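Local structure of transcriptional regulator, SorC family (Enterococcus faecalis, 2O0M) at residues T132-L135 with N136-P140; I97-E100 with M101-F105. The protein probably regulates transcription as a SorC-family DNA-binding protein, with a putative sugar-binding domain that may bind a carbohydrate effector. All coordinates share one frame; numbering follows the deposited sequence.

Contact 1 of 2, residues T132-L135 with N136-P140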
loop_
_atom_site.group_PDB
_atom_site.type_symbol
_atom_site.label_atom_id
_atom_site.label_comp_id
_atom_site.label_asym_id
_atom_site.label_seq_id
_atom_site.Cartn_x
_atom_site.Cartn_y
_atom_site.Cartn_z
ATOM N N THR A 132 -7.467 9.150 7.417
ATOM C CA THR A 132 -8.064 10.447 7.105
ATOM C C THR A 132 -7.383 11.561 7.919
ATOM O O THR A 132 -6.948 12.573 7.373
ATOM C CB THR A 132 -9.576 10.419 7.332
ATOM O OG1 THR A 132 -10.144 9.425 6.480
ATOM C CG2 THR A 132 -10.209 11.762 6.993
ATOM N N ASN A 133 -7.268 11.362 9.222
ATOM C CA ASN A 133 -6.652 12.366 10.087
ATOM C C ASN A 133 -5.189 12.600 9.731
ATOM O O ASN A 133 -4.713 13.743 9.719
ATOM C CB ASN A 133 -6.816 11.954 11.548
ATOM C CG ASN A 133 -8.270 11.974 11.986
ATOM O OD1 ASN A 133 -9.092 12.726 11.437
ATOM N ND2 ASN A 133 -8.601 11.155 12.974
ATOM N N THR A 134 -4.505 11.515 9.383
ATOM C CA THR A 134 -3.095 11.555 9.038
ATOM C C THR A 134 -2.870 12.334 7.738
ATOM O O THR A 134 -2.031 13.227 7.683
ATOM C CB THR A 134 -2.538 10.125 8.915
ATOM O OG1 THR A 134 -2.585 9.487 10.204
ATOM C CG2 THR A 134 -1.109 10.123 8.399
ATOM N N LEU A 135 -3.626 12.005 6.692
ATOM C CA LEU A 135 -3.526 12.745 5.433
ATOM C C LEU A 135 -4.028 14.188 5.560
ATOM O O LEU A 135 -3.517 15.072 4.886
ATOM C CB LEU A 135 -4.258 12.019 4.305
ATOM C CG LEU A 135 -3.709 10.622 3.951
ATOM C CD1 LEU A 135 -4.470 10.072 2.794
ATOM C CD2 LEU A 135 -2.209 10.633 3.649
ATOM N N ASN A 136 -5.007 14.440 6.420
ATOM C CA ASN A 136 -5.463 15.813 6.618
ATOM C C ASN A 136 -4.332 16.669 7.174
ATOM O O ASN A 136 -4.140 17.818 6.766
ATOM C CB ASN A 136 -6.646 15.841 7.575
ATOM C CG ASN A 136 -7.166 17.243 7.807
ATOM O OD1 ASN A 136 -7.292 18.025 6.872
ATOM N ND2 ASN A 136 -7.460 17.569 9.059
ATOM N N LEU A 137 -3.589 16.097 8.114
ATOM C CA LEU A 137 -2.425 16.770 8.698
ATOM C C LEU A 137 -1.272 16.914 7.700
ATOM O O LEU A 137 -0.653 17.972 7.614
ATOM C CB LEU A 137 -1.929 15.999 9.928
ATOM C CG LEU A 137 -0.577 16.401 10.537
ATOM C CD1 LEU A 137 -0.710 17.730 11.254
ATOM C CD2 LEU A 137 -0.043 15.351 11.504
ATOM N N LEU A 138 -0.974 15.836 6.980
ATOM C CA LEU A 138 0.224 15.755 6.140
ATOM C C LEU A 138 0.096 16.474 4.791
ATOM O O LEU A 138 1.018 17.161 4.361
ATOM C CB LEU A 138 0.631 14.284 5.889
ATOM C CG LEU A 138 1.244 13.462 7.029
ATOM C CD1 LEU A 138 1.602 12.062 6.552
ATOM C CD2 LEU A 138 2.481 14.133 7.640
ATOM N N LEU A 139 -1.038 16.307 4.112
ATOM C CA LEU A 139 -1.164 16.799 2.736
ATOM C C LEU A 139 -1.320 18.330 2.689
ATOM O O LEU A 139 -2.251 18.884 3.279
ATOM C CB LEU A 139 -2.337 16.126 2.023
ATOM C CG LEU A 139 -2.221 14.612 1.817
ATOM C CD1 LEU A 139 -3.490 14.141 1.148
ATOM C CD2 LEU A 139 -0.998 14.237 0.982
ATOM N N PRO A 140 -0.393 19.013 2.005
ATOM C CA PRO A 140 -0.512 20.465 1.875
ATOM C C PRO A 140 -1.579 20.928 0.902
ATOM O O PRO A 140 -2.113 20.145 0.117
ATOM C CB PRO A 140 0.855 20.888 1.319
ATOM C CG PRO A 140 1.719 19.721 1.417
ATOM C CD PRO A 140 0.836 18.524 1.357
HETATM O O HOH W 1 -6.107 15.626 11.073
#
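Leu135 and Leu139, one turn apart near the C-terminal end of helix 122-138, form the tightly packed side of this contact: CB of Leu135 lies 3.9 Å from CD1 of Leu139. Both leucines are buried and rest on Cys238 of strand 238-245, while Leu164 also touches Leu135. Beside them, Thr134 and Leu138 extend alongside each other in the same direction, with Thr134 CG2 3.8 Å from Leu138 CD1. In the threonine, chi1 of -65° puts CG2 anti to the backbone N and leaves OG1 beside that N, where it hydrogen-bonds to Val130 O. Trp328 of strand 328-332 packs against this pair.

The opposite character belongs to Asn133 and Asn136, both exposed. One water donates to Asn133 O at 2.7 Å and accepts from Asn136 ND2 at 3.1 Å, so that this carbonyl serves the water as well as Leu137 N (3.1 Å). With OD1 of Asn136 taken by a hydrogen bond from Arg169 and ND2 by the water, the amide's rotation is set from both ends.

Leu139 N still gives a helical bond to Leu135 O (2.9 Å, 163° at the hydrogen), yet Leu139 itself has left helical backbone angles, and its own carbonyl is bound by Arg169. The chemistry is that of an amphipathic helix end: Leu135, Leu138, Leu139 and the Thr134 methyl lie against parallel strands of the mixed sheet, amides and water face outward, and the arginine joins the last turn to the start of strand 169-175.

Contact 2 of 2, residues I97-E100 with M101-F105; sequences IEKE and MTQYF
Residues 97-100 and 101-105 form successive turns of one alpha-helix, 96-105, which packs beside strand 109-113 in the putative sugar-binding domain. Its i to i+4 bonds run from Met101 N to Ile97 O (2.9 Å) through Tyr104 N to Glu100 O (2.9 Å). At Lys99 the carbonyl has two donors: Gln103 N at 3.0 Å and Thr102 OG1, also at 3.0 Å, and both approach on one side of the carbonyl plane. The hydroxyl can do this because chi1 of 68° tucks OG1 over the backbone, between N and C; it meets the C=O at 120°, much more bent than the amide's 158°.

On the exposed side, the extended chain of Lys99 crosses the Gln103 side chain at a slant, its CE 3.8 Å from Gln103 OE1, a loose contact. Selenomethionine Met101, bent at chi2 and chi3, instead turns into the protein against Ala336 and Ile339 of helix 333-339 and Cys110. Glu98 OE1 makes a salt bridge to Arg109 and OE2 accepts a hydrogen bond from Val112 N, while Glu100 OE2 accepts from Gln96. In the last turn Tyr104 CD1 sits 3.5 Å above the Phe105 ring plane, offset toward its rim, and Met101 CE lies at the edge of that ring, in its plane.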
loop_
_atom_site.group_PDB
_atom_site.type_symbol
_atom_site.label_atom_id
_atom_site.label_comp_id
_atom_site.label_asym_id
_atom_site.label_seq_id
_atom_site.Cartn_x
_atom_site.Cartn_y
_atom_site.Cartn_z
ATOM N N ILE A 97 3.649 2.261 23.581
ATOM C CA ILE A 97 3.777 1.213 22.563
ATOM C C ILE A 97 4.113 1.817 21.191
ATOM O O ILE A 97 4.898 1.247 20.434
ATOM C CB ILE A 97 2.515 0.288 22.506
ATOM C CG1 ILE A 97 2.776 -0.940 21.632
ATOM C CG2 ILE A 97 1.273 1.041 22.043
ATOM C CD1 ILE A 97 1.711 -2.022 21.759
ATOM N N GLU A 98 3.532 2.978 20.893
ATOM C CA GLU A 98 3.830 3.697 19.644
ATOM C C GLU A 98 5.295 4.121 19.585
ATOM O O GLU A 98 5.947 3.986 18.548
ATOM C CB GLU A 98 2.917 4.915 19.496
ATOM C CG GLU A 98 1.475 4.523 19.166
ATOM C CD GLU A 98 0.507 5.686 19.146
ATOM O OE1 GLU A 98 0.832 6.762 19.681
ATOM O OE2 GLU A 98 -0.595 5.515 18.580
ATOM N N LYS A 99 5.808 4.631 20.702
ATOM C CA LYS A 99 7.228 4.994 20.801
ATOM C C LYS A 99 8.121 3.791 20.561
ATOM O O LYS A 99 9.094 3.867 19.813
ATOM C CB LYS A 99 7.538 5.575 22.182
ATOM C CG LYS A 99 9.034 5.779 22.465
ATOM C CD LYS A 99 9.246 6.187 23.918
ATOM C CE LYS A 99 10.716 6.089 24.334
ATOM N NZ LYS A 99 10.895 6.232 25.816
ATOM N N GLU A 100 7.796 2.681 21.213
ATOM C CA GLU A 100 8.594 1.473 21.081
ATOM C C GLU A 100 8.591 0.999 19.623
ATOM O O GLU A 100 9.617 0.567 19.100
ATOM C CB GLU A 100 8.091 0.378 22.028
ATOM C CG GLU A 100 8.400 0.665 23.513
ATOM C CD GLU A 100 8.044 -0.480 24.455
ATOM O OE1 GLU A 100 7.937 -1.642 24.004
ATOM O OE2 GLU A 100 7.893 -0.215 25.672
HETATM N N MSE A 101 7.446 1.105 18.959
HETATM C CA MSE A 101 7.356 0.695 17.548
HETATM C C MSE A 101 8.181 1.592 16.629
HETATM O O MSE A 101 8.908 1.091 15.779
HETATM C CB MSE A 101 5.896 0.656 17.069
HETATM C CG MSE A 101 5.097 -0.517 17.620
HETATM SE SE MSE A 101 5.630 -2.221 16.839
HETATM C CE MSE A 101 4.789 -1.987 15.138
ATOM N N THR A 102 8.090 2.910 16.801
ATOM C CA THR A 102 8.854 3.813 15.936
ATOM C C THR A 102 10.356 3.583 16.098
ATOM O O THR A 102 11.093 3.603 15.127
ATOM C CB THR A 102 8.558 5.312 16.185
ATOM O OG1 THR A 102 9.041 5.696 17.474
ATOM C CG2 THR A 102 7.081 5.584 16.108
ATOM N N GLN A 103 10.794 3.356 17.334
ATOM C CA GLN A 103 12.207 3.129 17.620
ATOM C C GLN A 103 12.682 1.770 17.125
ATOM O O GLN A 103 13.808 1.632 16.663
ATOM C CB GLN A 103 12.469 3.307 19.118
ATOM C CG GLN A 103 12.224 4.750 19.540
ATOM C CD GLN A 103 12.681 5.066 20.951
ATOM O OE1 GLN A 103 12.760 4.188 21.804
ATOM N NE2 GLN A 103 12.991 6.334 21.197
ATOM N N TYR A 104 11.810 0.771 17.199
ATOM C CA TYR A 104 12.148 -0.567 16.719
ATOM C C TYR A 104 12.517 -0.525 15.236
ATOM O O TYR A 104 13.475 -1.166 14.808
ATOM C CB TYR A 104 10.969 -1.519 16.949
ATOM C CG TYR A 104 11.237 -2.969 16.624
ATOM C CD1 TYR A 104 11.015 -3.471 15.345
ATOM C CD2 TYR A 104 11.685 -3.847 17.601
ATOM C CE1 TYR A 104 11.260 -4.804 15.042
ATOM C CE2 TYR A 104 11.919 -5.180 17.312
ATOM C CZ TYR A 104 11.702 -5.652 16.033
ATOM O OH TYR A 104 11.939 -6.975 15.756
ATOM N N PHE A 105 11.761 0.248 14.460
ATOM C CA PHE A 105 11.954 0.303 13.005
ATOM C C PHE A 105 12.789 1.489 12.541
ATOM O O PHE A 105 13.241 1.519 11.390
ATOM C CB PHE A 105 10.602 0.308 12.287
ATOM C CG PHE A 105 9.850 -0.979 12.430
ATOM C CD1 PHE A 105 8.606 -1.014 13.049
ATOM C CD2 PHE A 105 10.398 -2.164 11.965
ATOM C CE1 PHE A 105 7.923 -2.206 13.185
ATOM C CE2 PHE A 105 9.714 -3.363 12.115
ATOM C CZ PHE A 105 8.483 -3.379 12.722
#

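How the contacts relate
Contact 2 (97-105) comes first along the chain and contact 1 (132-140) follows, with strand 109-113 between their helices. The centres are 21 Å apart and the nearest atoms about 9 Å, so the two do not touch. They share the mixed sheet as support: helix 96-105 leans on strand 109-113, which pairs in parallel with strand 328-332, and Trp328 of that second strand meets helix 122-138. Contact 1 also reaches strands 238-245 and 302-306, farther into the sheet. Both lie within the putative sugar-binding domain, where they are two separate places at which a helix packs on its central sheet.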